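Local coordinates for membrane-associated protein VP24 (Marburg virus - Musoke, Kenya, 1980, PDB 4OR8) that may act as a minor matrix protein, with a role in the assembly of the viral nucleocapsid and in virion budding, at residues 107-112 against 143-148; 86-89 against 94-97; 176-181 against 209-214. All coordinates share one frame; numbering follows the deposited sequence. Where two conformers were deposited one is given.

Interaction 1. Residues 107-112 against 143-148; sequences ALRILL and EVTSAI
Arg109, on helix 104-115, faces the non-helical run 143-148 that begins as helix 127-142 ends; the two backbones come nearest at Arg109 and Val144, whose CA atoms are 8.3 Å apart. Arg109 bridges that gap alone on the helix side. Its CG stands anti to the backbone N (chi1 -171°) and the chain stays extended as far as NE, which carries the guanidinium across to the loop 143-148. There NH1 and NH2 grip one atom end-on, the carbonyl O of Thr145. The NH2 to Thr145 O bond is 3.0 Å long and lies on a lone pair in the carbonyl plane, whereas NH1 reaches the same oxygen from above that plane, 41° out of it. Both bonds are bent at the hydrogen. Val144 CA lies 3.6 Å from Arg109 CZ, over the centre of one guanidinium face, and Glu143 O sits 2.6 Å from Arg109 NE. Glu143 OE1 remains 5.5 Å from Arg109 NH2, so the buried positive charge is probably stabilised mainly by backbone oxygens such as Thr145 O. Trp139 O also accepts from NH2, Trp43 and Trp139 make cation-pi contacts with Arg109, and Trp139 NE1 bonds to Thr145 OG1. Around this join, Leu111 and Leu112 pack on helix 161-178, Ile110 on strand 210-221 and Leu108 on strand 59-64, while Ser146 and Ile148 pair by backbone bonds with Trp43 and Ala41.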
# COMPACT_ATOMS: atom_id res chain seq x y z
N ALA B 107 -1.43 -12.04 10.24
CA ALA B 107 -0.67 -10.86 10.64
C ALA B 107 -1.61 -9.72 10.99
O ALA B 107 -1.33 -8.92 11.88
CB ALA B 107 0.29 -10.45 9.54
N LEU B 108 -2.74 -9.65 10.28
CA LEU B 108 -3.76 -8.66 10.58
C LEU B 108 -4.37 -8.96 11.94
O LEU B 108 -4.64 -8.05 12.72
CB LEU B 108 -4.86 -8.67 9.52
CG LEU B 108 -6.03 -7.73 9.82
CD1 LEU B 108 -5.59 -6.28 9.75
CD2 LEU B 108 -7.20 -7.98 8.88
N ARG B 109 -4.58 -10.25 12.20
CA ARG B 109 -5.15 -10.69 13.46
C ARG B 109 -4.26 -10.25 14.61
O ARG B 109 -4.74 -9.75 15.63
CB ARG B 109 -5.29 -12.21 13.45
CG ARG B 109 -6.08 -12.79 14.62
CD ARG B 109 -6.07 -14.31 14.55
NE ARG B 109 -6.59 -14.93 15.77
CZ ARG B 109 -7.79 -15.50 15.87
NH1 ARG B 109 -8.60 -15.53 14.82
NH2 ARG B 109 -8.18 -16.04 17.02
N ILE B 110 -2.95 -10.43 14.44
CA ILE B 110 -1.96 -10.00 15.41
C ILE B 110 -2.02 -8.49 15.61
O ILE B 110 -1.96 -7.99 16.73
CB ILE B 110 -0.54 -10.41 14.97
CG1 ILE B 110 -0.39 -11.93 15.05
CG2 ILE B 110 0.51 -9.73 15.82
CD1 ILE B 110 0.97 -12.43 14.62
N LEU B 111 -2.14 -7.77 14.50
CA LEU B 111 -2.18 -6.32 14.53
C LEU B 111 -3.41 -5.84 15.30
O LEU B 111 -3.34 -4.89 16.09
CB LEU B 111 -2.19 -5.78 13.09
CG LEU B 111 -1.79 -4.32 12.84
CD1 LEU B 111 -1.31 -4.16 11.41
CD2 LEU B 111 -2.95 -3.39 13.12
N LEU B 112 -4.54 -6.51 15.09
CA LEU B 112 -5.77 -6.18 15.80
C LEU B 112 -5.63 -6.42 17.29
O LEU B 112 -6.15 -5.66 18.10
CB LEU B 112 -6.95 -6.96 15.23
CG LEU B 112 -7.61 -6.33 14.01
CD1 LEU B 112 -8.73 -7.20 13.48
CD2 LEU B 112 -8.14 -4.95 14.37
N GLU B 143 -4.36 -17.17 19.54
CA GLU B 143 -5.15 -18.20 18.88
C GLU B 143 -5.41 -17.89 17.41
O GLU B 143 -5.17 -16.78 16.94
CB GLU B 143 -6.47 -18.40 19.61
CG GLU B 143 -6.33 -18.57 21.11
CD GLU B 143 -7.67 -18.61 21.82
OE1 GLU B 143 -8.54 -19.41 21.41
OE2 GLU B 143 -7.86 -17.83 22.78
N VAL B 144 -5.92 -18.89 16.69
CA VAL B 144 -6.28 -18.73 15.29
C VAL B 144 -7.71 -19.20 15.08
O VAL B 144 -8.19 -19.27 13.95
CB VAL B 144 -5.34 -19.51 14.36
CG1 VAL B 144 -3.91 -18.98 14.48
CG2 VAL B 144 -5.39 -21.00 14.69
N THR B 145 -8.38 -19.52 16.18
CA THR B 145 -9.77 -19.98 16.13
C THR B 145 -10.69 -18.85 15.69
O THR B 145 -10.41 -17.67 15.92
CB THR B 145 -10.21 -20.50 17.50
OG1 THR B 145 -10.13 -19.44 18.47
CG2 THR B 145 -9.32 -21.65 17.94
N SER B 146 -11.80 -19.22 15.06
CA SER B 146 -12.72 -18.24 14.49
C SER B 146 -13.65 -17.62 15.52
O SER B 146 -14.30 -16.60 15.25
CB SER B 146 -13.54 -18.88 13.36
OG SER B 146 -14.27 -20.00 13.83
N ALA B 147 -13.72 -18.21 16.71
CA ALA B 147 -14.61 -17.70 17.74
C ALA B 147 -14.03 -17.79 19.15
O ALA B 147 -13.28 -18.71 19.47
CB ALA B 147 -15.96 -18.41 17.69
N ILE B 148 -14.38 -16.81 19.97
CA ILE B 148 -14.09 -16.83 21.39
C ILE B 148 -15.43 -16.81 22.13
O ILE B 148 -16.33 -16.04 21.79
CB ILE B 148 -13.22 -15.63 21.82
CG1 ILE B 148 -13.01 -15.62 23.34
CG2 ILE B 148 -13.83 -14.33 21.36
CD1 ILE B 148 -12.15 -16.75 23.84

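Interaction 2. Residues 86-89 against 94-97; sequences TRNL and FKNP
Arg87 CB rests against the other segment at once, 4.2 Å from Phe94 CB and 4.1 Å from Lys95 CG. From there CG leaves anti to the carbonyl carbon and the chain bends at chi3 (67°), which brings the guanidinium over the end of helix 91-94, at Phe94 and Lys95. Arg87 NE is bonded to Leu74 O, a second tie that helps fix the rotation of the group. Farther out, Arg87 CZ lies 3.7 Å from Lys95 CG; this methylene stands over one face of the guanidinium, displaced toward its rim, and the two side chains cross at about a right angle. The NH1 branch passes the same methylene and bonds weakly to Gln84 OE1. At the tip, Arg87 NH2 donates to Phe94 O over 3.2 Å, from well above the carbonyl plane and with a bent N-H...O angle of 136°.

Lys95 CD also comes within 3.4 Å of Arg87 O. The Phe94 ring meets Thr86, with Phe94 CE2 4.1 Å from Thr86 CG2, while Thr86 OG1 turns to Gln253 of the second subunit. Lysine thus meets the guanidinium with a methylene, while Lys95 NZ lies 5.3 Å from Arg87 NH1. The arrangement is one of two short consecutive helices, 84-89 and 91-94, joined by a tight connection, with an arginine of the first bonded to the terminal carbonyl of the second.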
# COMPACT_ATOMS: atom_id res chain seq x y z
N THR B 86 17.79 -5.01 2.11
CA THR B 86 16.57 -5.37 2.82
C THR B 86 16.82 -6.56 3.74
O THR B 86 16.42 -6.56 4.91
CB THR B 86 15.43 -5.70 1.85
OG1 THR B 86 15.17 -4.57 1.01
CG2 THR B 86 14.16 -6.05 2.62
N ARG B 87 17.49 -7.58 3.21
CA ARG B 87 17.83 -8.76 4.00
C ARG B 87 18.73 -8.41 5.18
O ARG B 87 18.60 -8.98 6.27
CB ARG B 87 18.50 -9.82 3.11
CG ARG B 87 17.66 -10.27 1.93
CD ARG B 87 18.26 -11.48 1.23
NE ARG B 87 18.22 -12.68 2.08
CZ ARG B 87 19.30 -13.30 2.55
NH1 ARG B 87 20.51 -12.85 2.25
NH2 ARG B 87 19.16 -14.38 3.30
N ASN B 88 19.65 -7.47 4.97
CA ASN B 88 20.54 -7.03 6.04
C ASN B 88 19.80 -6.25 7.12
O ASN B 88 20.04 -6.44 8.31
CB ASN B 88 21.69 -6.20 5.49
CG ASN B 88 22.57 -6.98 4.53
OD1 ASN B 88 23.08 -6.44 3.55
ND2 ASN B 88 22.74 -8.27 4.80
N LEU B 89 18.90 -5.37 6.70
CA LEU B 89 18.12 -4.58 7.64
C LEU B 89 17.28 -5.48 8.55
O LEU B 89 17.20 -5.24 9.76
CB LEU B 89 17.22 -3.60 6.89
CG LEU B 89 16.41 -2.63 7.74
CD1 LEU B 89 17.32 -1.77 8.60
CD2 LEU B 89 15.52 -1.78 6.85
N PHE B 94 15.07 -12.43 7.56
CA PHE B 94 15.43 -12.97 6.25
C PHE B 94 16.71 -13.80 6.24
O PHE B 94 16.83 -14.75 5.47
CB PHE B 94 15.53 -11.84 5.22
CG PHE B 94 14.25 -11.09 5.02
CD1 PHE B 94 13.12 -11.74 4.54
CD2 PHE B 94 14.18 -9.74 5.29
CE1 PHE B 94 11.94 -11.06 4.36
CE2 PHE B 94 13.00 -9.05 5.10
CZ PHE B 94 11.88 -9.71 4.63
N LYS B 95 17.66 -13.43 7.08
CA LYS B 95 18.92 -14.16 7.16
C LYS B 95 18.92 -15.11 8.36
O LYS B 95 19.97 -15.44 8.91
CB LYS B 95 20.10 -13.19 7.20
CG LYS B 95 20.14 -12.27 5.99
CD LYS B 95 21.21 -11.21 6.12
CE LYS B 95 22.59 -11.82 6.08
NZ LYS B 95 23.63 -10.77 5.98
N ASN B 96 17.72 -15.52 8.76
CA ASN B 96 17.54 -16.54 9.77
C ASN B 96 16.54 -17.57 9.25
O ASN B 96 15.35 -17.28 9.17
CB ASN B 96 17.03 -15.93 11.08
CG ASN B 96 16.60 -16.98 12.09
OD1 ASN B 96 17.11 -18.10 12.09
ND2 ASN B 96 15.66 -16.62 12.95
N PRO B 97 17.03 -18.76 8.89
CA PRO B 97 16.19 -19.79 8.27
C PRO B 97 15.10 -20.31 9.20
O PRO B 97 14.09 -20.83 8.73
CB PRO B 97 17.18 -20.91 7.95
CG PRO B 97 18.52 -20.24 7.92
CD PRO B 97 18.44 -19.16 8.95

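Interaction 3. Residues 176-181 against 209-214; sequences NKMFTL and MGFLVE
Met178 and Phe179 close on the ring of Phe211 in strand 210-221. The methyl of Met178 makes the nearer approach: CE lies 3.6 Å from the centroid of the Phe211 ring and only 14° off the ring normal, a CH-pi contact over the centre of the face. The sulfur stands farther back, with SD of Met178 5.1 Å from the Phe211 centroid, and completes a Met-aromatic contact. The bend at chi3 of Met178 (55°) turns the methyl down onto the ring. Phe211 CE1 also approaches Met178 O to 3.5 Å.

Phe179 takes another part of the same ring. Its centroid is 5.4 Å from that of Phe211, with the planes at 86°, a T-shaped (edge-to-face) pair in which Phe211 gives the edge and Phe179 the face. Phe179 CZ to Phe211 CE2, at 4.0 Å, is the closest pair of atoms between the two rings.

The next shell sets these groups in place. A type I turn from Met178 to Leu181, with Leu181 N bonded to Met178 O, shapes the backbone that bears both side chains. Phe211 is held by backbone pairing with Val238, and its ring also touches Ile204 and Arg206 of strand 201-206 and Leu243 of helix 240-244. Leu243 meets Met178 too, and Glu240 and Arg244 of that helix touch Phe179. Farther along the strand, Glu214 bonds to Tyr22 of the second subunit.

No hydrogen bond or salt bridge joins the two segments. Their cohesion therefore rests on dispersion and weak aromatic electrostatics: the Phe211 ring receives a methyl over its face and directs its edge at the face of Phe179, an apolar, aromatic join of 176-181 to the sheet.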
# COMPACT_ATOMS: atom_id res chain seq x y z
N ASN B 176 -5.17 4.67 12.18
CA ASN B 176 -4.83 6.01 11.74
C ASN B 176 -3.46 6.48 12.24
O ASN B 176 -2.72 7.15 11.52
CB ASN B 176 -5.91 7.01 12.16
CG ASN B 176 -5.56 8.43 11.78
OD1 ASN B 176 -5.80 8.86 10.65
ND2 ASN B 176 -4.99 9.18 12.72
N LYS B 177 -3.13 6.14 13.48
CA LYS B 177 -1.85 6.56 14.03
C LYS B 177 -0.70 5.71 13.48
O LYS B 177 0.45 6.13 13.50
CB LYS B 177 -1.87 6.56 15.57
CG LYS B 177 -2.01 5.20 16.21
CD LYS B 177 -2.65 5.31 17.58
CE LYS B 177 -1.97 6.35 18.45
NZ LYS B 177 -2.59 6.44 19.81
N MET B 178 -1.03 4.53 12.96
CA MET B 178 -0.05 3.69 12.28
C MET B 178 0.43 4.36 11.00
O MET B 178 1.56 4.14 10.56
CB MET B 178 -0.64 2.33 11.95
CG MET B 178 -0.82 1.41 13.14
SD MET B 178 -1.40 -0.21 12.59
CE MET B 178 -0.14 -0.61 11.39
N PHE B 179 -0.44 5.16 10.39
CA PHE B 179 -0.08 5.88 9.18
C PHE B 179 0.72 7.15 9.48
O PHE B 179 1.14 7.85 8.56
CB PHE B 179 -1.33 6.21 8.36
CG PHE B 179 -1.86 5.04 7.60
CD1 PHE B 179 -1.31 4.70 6.38
CD2 PHE B 179 -2.90 4.28 8.10
CE1 PHE B 179 -1.78 3.61 5.67
CE2 PHE B 179 -3.39 3.20 7.39
CZ PHE B 179 -2.82 2.86 6.17
N THR B 180 0.93 7.43 10.76
CA THR B 180 1.83 8.52 11.12
C THR B 180 3.27 8.02 11.08
O THR B 180 4.20 8.82 11.04
CB THR B 180 1.50 9.12 12.51
OG1 THR B 180 1.85 8.19 13.54
CG2 THR B 180 0.02 9.45 12.61
N LEU B 181 3.44 6.70 11.07
CA LEU B 181 4.76 6.10 10.96
C LEU B 181 5.37 6.36 9.58
O LEU B 181 4.68 6.31 8.57
CB LEU B 181 4.70 4.59 11.18
CG LEU B 181 4.45 4.04 12.59
CD1 LEU B 181 4.35 2.52 12.54
CD2 LEU B 181 5.56 4.48 13.53
N MET B 209 5.52 -1.48 0.98
CA MET B 209 4.42 -2.35 0.59
C MET B 209 3.28 -2.35 1.61
O MET B 209 2.16 -2.74 1.30
CB MET B 209 4.92 -3.78 0.37
CG MET B 209 5.86 -3.91 -0.81
SD MET B 209 6.27 -5.62 -1.19
CE MET B 209 4.64 -6.32 -1.38
N GLY B 210 3.59 -1.90 2.82
CA GLY B 210 2.61 -1.88 3.88
C GLY B 210 3.27 -2.00 5.23
O GLY B 210 4.28 -1.37 5.49
N PHE B 211 2.69 -2.83 6.09
CA PHE B 211 3.20 -2.96 7.45
C PHE B 211 3.72 -4.36 7.72
O PHE B 211 2.98 -5.34 7.64
CB PHE B 211 2.11 -2.58 8.46
CG PHE B 211 1.64 -1.17 8.32
CD1 PHE B 211 2.31 -0.13 8.94
CD2 PHE B 211 0.52 -0.87 7.55
CE1 PHE B 211 1.88 1.17 8.81
CE2 PHE B 211 0.08 0.43 7.42
CZ PHE B 211 0.76 1.46 8.05
N LEU B 212 5.00 -4.45 8.04
CA LEU B 212 5.62 -5.71 8.39
C LEU B 212 5.33 -6.01 9.86
O LEU B 212 5.76 -5.27 10.74
CB LEU B 212 7.13 -5.65 8.15
CG LEU B 212 7.87 -6.96 7.88
CD1 LEU B 212 7.28 -7.68 6.68
CD2 LEU B 212 9.35 -6.69 7.67
N VAL B 213 4.58 -7.08 10.11
CA VAL B 213 4.23 -7.46 11.47
C VAL B 213 5.10 -8.62 11.94
O VAL B 213 5.03 -9.72 11.39
CB VAL B 213 2.75 -7.85 11.58
CG1 VAL B 213 2.44 -8.34 12.98
CG2 VAL B 213 1.86 -6.66 11.21
N GLU B 214 5.90 -8.36 12.96
CA GLU B 214 6.88 -9.33 13.45
C GLU B 214 6.64 -9.70 14.91
O GLU B 214 6.44 -8.83 15.75
CB GLU B 214 8.28 -8.75 13.28
CG GLU B 214 9.34 -9.41 14.13
CD GLU B 214 10.66 -8.66 14.09
OE1 GLU B 214 10.73 -7.61 13.42
OE2 GLU B 214 11.62 -9.12 14.74

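In the fold
Interactions 1 and 3 share one core, with centres 18 Å apart. Leu111 of helix 104-115 packs on Met178, its CD2 3.6 Å from Met178 SD, and Ile110 CG2 lies 3.7 Å from Val213 CG1. One helix thus reaches the loop 143-148 through a polar grip and the sheet through apolar packing on other side chains. Interaction 2 lies more peripherally, its centre about 22 Å from that of the chain, and touches neither of the others; its nearest atoms are about 5 Å from interaction 3 and about 13 Å from interaction 1. Residues of 86-89, 176-181 and 209-214 also meet the second subunit, which no residue of interaction 1 touches.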